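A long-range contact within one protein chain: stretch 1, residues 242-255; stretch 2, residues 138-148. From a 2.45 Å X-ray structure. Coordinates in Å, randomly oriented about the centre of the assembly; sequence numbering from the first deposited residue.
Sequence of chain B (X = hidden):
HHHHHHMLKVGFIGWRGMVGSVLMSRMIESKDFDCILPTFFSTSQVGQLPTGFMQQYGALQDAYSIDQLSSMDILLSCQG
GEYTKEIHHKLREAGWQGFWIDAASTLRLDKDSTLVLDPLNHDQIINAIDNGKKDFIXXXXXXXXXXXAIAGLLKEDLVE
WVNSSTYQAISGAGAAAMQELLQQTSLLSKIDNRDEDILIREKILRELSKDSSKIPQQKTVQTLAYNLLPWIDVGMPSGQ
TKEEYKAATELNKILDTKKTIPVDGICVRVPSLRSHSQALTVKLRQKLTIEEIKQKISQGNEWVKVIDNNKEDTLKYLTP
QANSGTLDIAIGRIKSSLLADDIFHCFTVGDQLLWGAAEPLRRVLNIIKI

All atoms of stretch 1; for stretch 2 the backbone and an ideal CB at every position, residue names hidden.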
ATOM      1  N   LYS B 242      17.412  -3.226  -2.416  1.00 40.68           N
ATOM      2  CA  LYS B 242      17.804  -4.043  -3.563  1.00 45.39           C
ATOM      3  C   LYS B 242      16.551  -4.367  -4.380  1.00 48.59           C
ATOM      4  O   LYS B 242      16.597  -4.368  -5.622  1.00 48.11           O
ATOM      5  CB  LYS B 242      18.563  -5.300  -3.152  1.00 47.73           C
ATOM      6  CG  LYS B 242      19.459  -5.877  -4.249  1.00 49.74           C
ATOM      7  CD  LYS B 242      20.639  -6.645  -3.651  1.00 53.75           C
ATOM      8  CE  LYS B 242      20.303  -8.101  -3.313  1.00 57.06           C
ATOM      9  NZ  LYS B 242      20.816  -9.035  -4.362  1.00 59.51           N
ATOM     10  N   GLU B 243      15.436  -4.575  -3.670  1.00 44.96           N
ATOM     11  CA  GLU B 243      14.128  -4.809  -4.296  1.00 42.62           C
ATOM     12  C   GLU B 243      13.751  -3.767  -5.318  1.00 41.11           C
ATOM     13  O   GLU B 243      13.212  -4.100  -6.376  1.00 39.25           O
ATOM     14  CB  GLU B 243      13.030  -4.852  -3.226  1.00 45.55           C
ATOM     15  CG  GLU B 243      11.684  -5.397  -3.716  1.00 44.03           C
ATOM     16  CD  GLU B 243      11.748  -6.859  -4.121  1.00 42.41           C
ATOM     17  OE1 GLU B 243      12.790  -7.511  -3.884  1.00 38.72           O
ATOM     18  OE2 GLU B 243      10.733  -7.378  -4.655  1.00 50.80           O
ATOM     19  N   GLU B 244      14.050  -2.511  -4.979  1.00 43.73           N
ATOM     20  CA  GLU B 244      13.722  -1.315  -5.782  1.00 43.31           C
ATOM     21  C   GLU B 244      14.691  -1.064  -6.959  1.00 46.73           C
ATOM     22  O   GLU B 244      14.272  -0.721  -8.056  1.00 46.67           O
ATOM     23  CB  GLU B 244      13.703  -0.082  -4.868  1.00 41.93           C
ATOM     24  CG  GLU B 244      12.628  -0.150  -3.790  1.00 38.82           C
ATOM     25  CD  GLU B 244      12.871   0.756  -2.587  1.00 37.39           C
ATOM     26  OE1 GLU B 244      13.954   1.376  -2.454  1.00 38.95           O
ATOM     27  OE2 GLU B 244      11.957   0.849  -1.750  1.00 30.66           O
ATOM     28  N   TYR B 245      15.984  -1.237  -6.724  1.00 46.70           N
ATOM     29  CA  TYR B 245      16.980  -1.136  -7.793  1.00 44.96           C
ATOM     30  C   TYR B 245      16.745  -2.230  -8.887  1.00 43.98           C
ATOM     31  O   TYR B 245      17.052  -2.015 -10.047  1.00 38.88           O
ATOM     32  CB  TYR B 245      18.414  -1.214  -7.190  1.00 46.61           C
ATOM     33  CG  TYR B 245      19.448  -1.818  -8.115  1.00 48.10           C
ATOM     34  CD1 TYR B 245      20.258  -1.020  -8.915  1.00 50.07           C
ATOM     35  CD2 TYR B 245      19.593  -3.208  -8.203  1.00 52.98           C
ATOM     36  CE1 TYR B 245      21.183  -1.603  -9.767  1.00 53.10           C
ATOM     37  CE2 TYR B 245      20.514  -3.803  -9.053  1.00 52.12           C
ATOM     38  CZ  TYR B 245      21.305  -3.005  -9.830  1.00 50.79           C
ATOM     39  OH  TYR B 245      22.205  -3.634 -10.664  1.00 49.10           O
ATOM     40  N   LYS B 246      16.279  -3.420  -8.492  1.00 43.02           N
ATOM     41  CA  LYS B 246      15.998  -4.501  -9.449  1.00 44.04           C
ATOM     42  C   LYS B 246      15.068  -4.052 -10.552  1.00 43.58           C
ATOM     43  O   LYS B 246      15.181  -4.492 -11.689  1.00 42.50           O
ATOM     44  CB  LYS B 246      15.281  -5.690  -8.793  1.00 48.61           C
ATOM     45  CG  LYS B 246      16.138  -6.542  -7.886  1.00 52.44           C
ATOM     46  CD  LYS B 246      15.407  -7.792  -7.420  1.00 53.55           C
ATOM     47  CE  LYS B 246      16.196  -8.555  -6.352  1.00 52.09           C
ATOM     48  NZ  LYS B 246      15.809  -8.157  -4.957  1.00 52.24           N
ATOM     49  N   ALA B 247      14.090  -3.237 -10.193  1.00 41.75           N
ATOM     50  CA  ALA B 247      13.104  -2.835 -11.159  1.00 40.27           C
ATOM     51  C   ALA B 247      13.722  -2.293 -12.457  1.00 34.75           C
ATOM     52  O   ALA B 247      13.522  -2.876 -13.506  1.00 35.72           O
ATOM     53  CB  ALA B 247      12.110  -1.852 -10.563  1.00 41.97           C
ATOM     54  N   ALA B 248      14.504  -1.229 -12.398  1.00 32.98           N
ATOM     55  CA  ALA B 248      14.880  -0.527 -13.640  1.00 28.12           C
ATOM     56  C   ALA B 248      15.755  -1.387 -14.532  1.00 27.10           C
ATOM     57  O   ALA B 248      15.535  -1.486 -15.718  1.00 25.19           O
ATOM     58  CB  ALA B 248      15.540   0.790 -13.338  1.00 27.30           C
ATOM     59  N   THR B 249      16.744  -2.027 -13.942  1.00 33.39           N
ATOM     60  CA  THR B 249      17.775  -2.755 -14.683  1.00 37.81           C
ATOM     61  C   THR B 249      17.248  -4.011 -15.346  1.00 35.96           C
ATOM     62  O   THR B 249      17.605  -4.319 -16.484  1.00 37.57           O
ATOM     63  CB  THR B 249      18.943  -3.118 -13.744  1.00 44.86           C
ATOM     64  OG1 THR B 249      18.422  -3.482 -12.449  1.00 45.57           O
ATOM     65  CG2 THR B 249      19.875  -1.894 -13.602  1.00 45.36           C
ATOM     66  N   GLU B 250      16.379  -4.709 -14.636  1.00 34.10           N
ATOM     67  CA  GLU B 250      15.697  -5.913 -15.160  1.00 34.88           C
ATOM     68  C   GLU B 250      14.706  -5.584 -16.291  1.00 33.16           C
ATOM     69  O   GLU B 250      14.715  -6.231 -17.339  1.00 32.40           O
ATOM     70  CB  GLU B 250      14.988  -6.679 -14.029  1.00 33.51           C
ATOM     71  CG  GLU B 250      15.971  -7.236 -13.004  1.00 35.74           C
ATOM     72  CD  GLU B 250      15.334  -8.080 -11.901  1.00 38.37           C
ATOM     73  OE1 GLU B 250      14.149  -8.467 -12.023  1.00 44.37           O
ATOM     74  OE2 GLU B 250      16.025  -8.321 -10.882  1.00 37.21           O
ATOM     75  N   LEU B 251      13.883  -4.560 -16.082  1.00 31.87           N
ATOM     76  CA  LEU B 251      12.974  -4.093 -17.136  1.00 34.02           C
ATOM     77  C   LEU B 251      13.750  -3.756 -18.407  1.00 31.31           C
ATOM     78  O   LEU B 251      13.380  -4.165 -19.504  1.00 32.12           O
ATOM     79  CB  LEU B 251      12.166  -2.856 -16.698  1.00 33.67           C
ATOM     80  CG  LEU B 251      11.263  -2.255 -17.794  1.00 33.86           C
ATOM     81  CD1 LEU B 251      10.120  -3.210 -18.094  1.00 33.42           C
ATOM     82  CD2 LEU B 251      10.729  -0.891 -17.439  1.00 32.38           C
ATOM     83  N   ASN B 252      14.835  -3.016 -18.261  1.00 31.49           N
ATOM     84  CA  ASN B 252      15.662  -2.660 -19.439  1.00 30.74           C
ATOM     85  C   ASN B 252      16.390  -3.866 -20.040  1.00 27.84           C
ATOM     86  O   ASN B 252      16.507  -3.991 -21.252  1.00 26.34           O
ATOM     87  CB  ASN B 252      16.557  -1.472 -19.115  1.00 28.52           C
ATOM     88  CG  ASN B 252      15.738  -0.191 -18.993  1.00 29.31           C
ATOM     89  OD1 ASN B 252      15.300   0.363 -20.003  1.00 33.90           O
ATOM     90  ND2 ASN B 252      15.439   0.227 -17.766  1.00 27.70           N
ATOM     91  N   LYS B 253      16.791  -4.805 -19.198  1.00 29.06           N
ATOM     92  CA  LYS B 253      17.356  -6.052 -19.727  1.00 29.78           C
ATOM     93  C   LYS B 253      16.281  -6.844 -20.497  1.00 28.87           C
ATOM     94  O   LYS B 253      16.554  -7.378 -21.553  1.00 28.29           O
ATOM     95  CB  LYS B 253      18.010  -6.891 -18.638  1.00 29.10           C
ATOM     96  CG  LYS B 253      18.578  -8.187 -19.183  1.00 30.18           C
ATOM     97  CD  LYS B 253      19.685  -8.788 -18.321  1.00 29.38           C
ATOM     98  CE  LYS B 253      20.445  -9.831 -19.135  1.00 28.45           C
ATOM     99  NZ  LYS B 253      21.470 -10.551 -18.324  1.00 26.62           N
ATOM    100  N   ILE B 254      15.065  -6.913 -19.970  1.00 29.14           N
ATOM    101  CA  ILE B 254      14.010  -7.695 -20.618  1.00 28.78           C
ATOM    102  C   ILE B 254      13.648  -7.093 -21.951  1.00 29.30           C
ATOM    103  O   ILE B 254      13.429  -7.800 -22.928  1.00 29.61           O
ATOM    104  CB  ILE B 254      12.733  -7.780 -19.766  1.00 29.15           C
ATOM    105  CG1 ILE B 254      12.971  -8.626 -18.519  1.00 28.24           C
ATOM    106  CG2 ILE B 254      11.595  -8.406 -20.568  1.00 31.21           C
ATOM    107  CD1 ILE B 254      11.815  -8.625 -17.543  1.00 27.62           C
ATOM    108  N   LEU B 255      13.514  -5.780 -21.986  1.00 32.56           N
ATOM    109  CA  LEU B 255      13.166  -5.079 -23.245  1.00 33.96           C
ATOM    110  C   LEU B 255      14.398  -4.850 -24.149  1.00 36.24           C
ATOM    111  O   LEU B 255      14.232  -4.464 -25.295  1.00 39.39           O
ATOM    112  CB  LEU B 255      12.500  -3.739 -22.949  1.00 31.10           C
ATOM    113  CG  LEU B 255      11.183  -3.808 -22.177  1.00 31.45           C
ATOM    114  CD1 LEU B 255      10.828  -2.472 -21.570  1.00 28.64           C
ATOM    115  CD2 LEU B 255      10.053  -4.296 -23.071  1.00 32.14           C
ATOM    116  N   UNK B 138      14.267 -16.128 -14.269  1.00 32.05           N
ATOM    117  CA  UNK B 138      13.015 -15.403 -14.058  1.00 31.45           C
ATOM    118  C   UNK B 138      13.342 -14.092 -13.387  1.00 34.11           C
ATOM    119  O   UNK B 138      14.280 -14.028 -12.568  1.00 36.11           O
ATOM    120  CB  UNK B 138      12.023 -16.215 -13.222  1.00 31.45           C
ATOM    121  N   UNK B 139      12.612 -13.036 -13.749  1.00 34.68           N
ATOM    122  CA  UNK B 139      12.872 -11.702 -13.186  1.00 33.10           C
ATOM    123  C   UNK B 139      12.160 -11.583 -11.866  1.00 31.97           C
ATOM    124  O   UNK B 139      11.423 -12.491 -11.461  1.00 29.63           O
ATOM    125  CB  UNK B 139      12.424 -10.591 -14.138  1.00 33.10           C
ATOM    126  N   UNK B 140      12.451 -10.491 -11.167  1.00 32.66           N
ATOM    127  CA  UNK B 140      11.794 -10.154  -9.917  1.00 33.98           C
ATOM    128  C   UNK B 140      10.303  -9.964 -10.195  1.00 36.01           C
ATOM    129  O   UNK B 140       9.899  -9.490 -11.265  1.00 35.22           O
ATOM    130  CB  UNK B 140      12.407  -8.900  -9.290  1.00 33.98           C
ATOM    131  N   UNK B 141       9.500 -10.372  -9.229  1.00 37.28           N
ATOM    132  CA  UNK B 141       8.056 -10.415  -9.373  1.00 39.97           C
ATOM    133  C   UNK B 141       7.440  -9.035  -9.706  1.00 38.80           C
ATOM    134  O   UNK B 141       6.503  -8.942 -10.492  1.00 39.38           O
ATOM    135  CB  UNK B 141       7.438 -10.963  -8.085  1.00 39.97           C
ATOM    136  N   UNK B 142       7.964  -7.978  -9.102  1.00 36.90           N
ATOM    137  CA  UNK B 142       7.467  -6.636  -9.349  1.00 35.41           C
ATOM    138  C   UNK B 142       7.644  -6.248 -10.822  1.00 36.23           C
ATOM    139  O   UNK B 142       6.755  -5.663 -11.449  1.00 36.71           O
ATOM    140  CB  UNK B 142       8.184  -5.633  -8.443  1.00 35.41           C
ATOM    141  N   UNK B 143       8.781  -6.619 -11.395  1.00 36.27           N
ATOM    142  CA  UNK B 143       9.058  -6.310 -12.793  1.00 34.57           C
ATOM    143  C   UNK B 143       8.144  -7.138 -13.715  1.00 31.66           C
ATOM    144  O   UNK B 143       7.643  -6.667 -14.727  1.00 26.05           O
ATOM    145  CB  UNK B 143      10.530  -6.577 -13.115  1.00 34.57           C
ATOM    146  N   UNK B 144       7.951  -8.401 -13.359  1.00 31.57           N
ATOM    147  CA  UNK B 144       7.184  -9.276 -14.202  1.00 29.45           C
ATOM    148  C   UNK B 144       5.769  -8.812 -14.248  1.00 25.99           C
ATOM    149  O   UNK B 144       5.150  -8.812 -15.280  1.00 23.70           O
ATOM    150  CB  UNK B 144       7.263 -10.725 -13.718  1.00 29.45           C
ATOM    151  N   UNK B 145       5.267  -8.396 -13.110  1.00 24.71           N
ATOM    152  CA  UNK B 145       3.866  -8.078 -12.993  1.00 26.05           C
ATOM    153  C   UNK B 145       3.543  -6.733 -13.575  1.00 26.99           C
ATOM    154  O   UNK B 145       2.459  -6.509 -14.037  1.00 25.42           O
ATOM    155  CB  UNK B 145       3.431  -8.129 -11.527  1.00 26.05           C
ATOM    156  N   UNK B 146       4.491  -5.813 -13.498  1.00 29.59           N
ATOM    157  CA  UNK B 146       4.293  -4.478 -14.016  1.00 29.65           C
ATOM    158  C   UNK B 146       4.354  -4.491 -15.526  1.00 27.35           C
ATOM    159  O   UNK B 146       3.491  -3.950 -16.217  1.00 26.21           O
ATOM    160  CB  UNK B 146       5.334  -3.513 -13.444  1.00 29.65           C
ATOM    161  N   UNK B 147       5.389  -5.138 -16.028  1.00 23.81           N
ATOM    162  CA  UNK B 147       5.671  -5.132 -17.437  1.00 22.77           C
ATOM    163  C   UNK B 147       4.530  -5.745 -18.196  1.00 23.49           C
ATOM    164  O   UNK B 147       4.134  -5.232 -19.242  1.00 25.51           O
ATOM    165  CB  UNK B 147       6.977  -5.872 -17.735  1.00 22.77           C
ATOM    166  N   UNK B 148       3.997  -6.854 -17.674  1.00 21.33           N
ATOM    167  CA  UNK B 148       2.801  -7.485 -18.251  1.00 21.24           C
ATOM    168  C   UNK B 148       1.571  -6.571 -18.237  1.00 19.43           C
ATOM    169  O   UNK B 148       0.781  -6.584 -19.170  1.00 21.14           O
ATOM    170  CB  UNK B 148       2.481  -8.773 -17.490  1.00 21.24           C
TER

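Position 138 points away with nothing of stretch 1 near; it is Gly 138.

At 139 the bond points toward stretch 1, and the ideal CB lies 3.5 Å from OE1 of Glu 250 and 4.0 Å from CD1 of Ile 254. With a carboxylate and a methyl so near, a small side chain suits: alanine, serine, perhaps threonine. It is Ser 139, whose OG packs 3.8 Å from Ile 254 CD1.

Position 140 immediately precedes the helix, with phi/psi of -62/145, a typical N-cap conformation that favours serine, threonine, aspartate or asparagine. Its backbone N donates to Glu 250 OE1 at 2.8 Å, a bond open to any residue but proline. The ideal CB points toward stretch 1, 3.7 Å from Lys 246 CD, and the carboxylate of Glu 243 lies beyond. A second acid would face that charge, whereas an amide can both cap and donate. Asn 140 does so: its OD1 accepts from the backbone N of position 142 (3.1 Å), while its ND2 donates to Glu 243 OE2 (3.0 Å).

Position 141 points sideways with nothing near its CB, so many residues would fit; it is Cys 141.

The bond at 142 points toward stretch 1, yet the nearest atom, Glu 243 OE2, is 4.9 Å from the ideal CB. A modest polar or branched residue would suit. Thr 142 brings OG1 to 4.2 Å from Glu 243 OE2, a contact only.

At 143 the bond points into a hollow formed by Ala 247, Glu 250, Leu 251 and Ile 254. The CA atom of Ala 247 lies 5.6 Å from the CA atom of 143, so a compact apolar knob is favoured: valine, isoleucine or perhaps alanine. Val 143 fills it, with CG2 3.9 Å from Ala 247 CA and CG1 4.0 Å from Leu 251 CB.

Positions 144, 145 and 148 leave the choice open, the first pointing away and the other two out of reach; they are Ser 144, Leu 145 and Leu 148.

The ideal CB at 146 points toward stretch 1 but has no neighbour there within 5.5 Å, so a long apolar chain is needed to reach Leu 251. The extended start of Met 146 (chi1 and chi2 both t) helps bring CE to 3.9 Å from Leu 251 CD2.

At 147 the ideal CB is 4.1 Å from Leu 251 CD1, favouring alanine or serine. Ser 147 turns its hydroxyl to its own helix, OG donating to Val 143 O (2.6 Å).

Stretch 2 138-148: GSNCTVSLMSL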
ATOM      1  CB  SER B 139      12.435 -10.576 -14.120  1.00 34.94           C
ATOM      2  OG  SER B 139      11.029 -10.615 -14.367  1.00 33.29           O
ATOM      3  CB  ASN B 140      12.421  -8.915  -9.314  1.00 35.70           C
ATOM      4  CG  ASN B 140      11.643  -8.356  -8.130  1.00 38.59           C
ATOM      5  OD1 ASN B 140      10.890  -7.394  -8.265  1.00 45.47           O
ATOM      6  ND2 ASN B 140      11.846  -8.924  -6.972  1.00 41.83           N
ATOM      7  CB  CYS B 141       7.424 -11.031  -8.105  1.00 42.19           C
ATOM      8  SG  CYS B 141       8.248 -10.623  -6.541  1.00 50.98           S
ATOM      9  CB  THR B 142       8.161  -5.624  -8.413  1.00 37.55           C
ATOM     10  OG1 THR B 142       7.682  -5.832  -7.083  1.00 35.15           O
ATOM     11  CG2 THR B 142       7.845  -4.163  -8.820  1.00 39.34           C
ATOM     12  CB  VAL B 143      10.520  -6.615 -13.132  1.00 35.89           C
ATOM     13  CG1 VAL B 143      10.938  -5.817 -14.352  1.00 37.52           C
ATOM     14  CG2 VAL B 143      11.415  -6.241 -11.976  1.00 39.16           C
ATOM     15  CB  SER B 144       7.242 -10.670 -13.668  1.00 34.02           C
ATOM     16  OG  SER B 144       8.499 -11.169 -14.035  1.00 41.22           O
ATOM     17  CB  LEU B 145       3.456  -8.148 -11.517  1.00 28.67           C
ATOM     18  CG  LEU B 145       3.434  -9.609 -11.053  1.00 29.87           C
ATOM     19  CD1 LEU B 145       3.176  -9.750  -9.572  1.00 30.19           C
ATOM     20  CD2 LEU B 145       2.395 -10.361 -11.847  1.00 33.07           C
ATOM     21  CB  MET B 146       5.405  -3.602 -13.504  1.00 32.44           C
ATOM     22  CG  MET B 146       5.313  -2.205 -14.013  1.00 35.79           C
ATOM     23  SD  MET B 146       6.910  -1.452 -13.737  1.00 43.05           S
ATOM     24  CE  MET B 146       7.435  -1.455 -15.436  1.00 41.02           C
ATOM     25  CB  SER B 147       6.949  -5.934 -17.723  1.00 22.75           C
ATOM     26  OG  SER B 147       8.038  -5.391 -16.992  1.00 21.99           O
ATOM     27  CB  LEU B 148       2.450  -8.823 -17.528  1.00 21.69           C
ATOM     28  CG  LEU B 148       3.420  -9.986 -17.737  1.00 22.12           C
ATOM     29  CD1 LEU B 148       3.239 -11.063 -16.664  1.00 24.09           C
ATOM     30  CD2 LEU B 148       3.236 -10.593 -19.113  1.00 22.46           C
TER
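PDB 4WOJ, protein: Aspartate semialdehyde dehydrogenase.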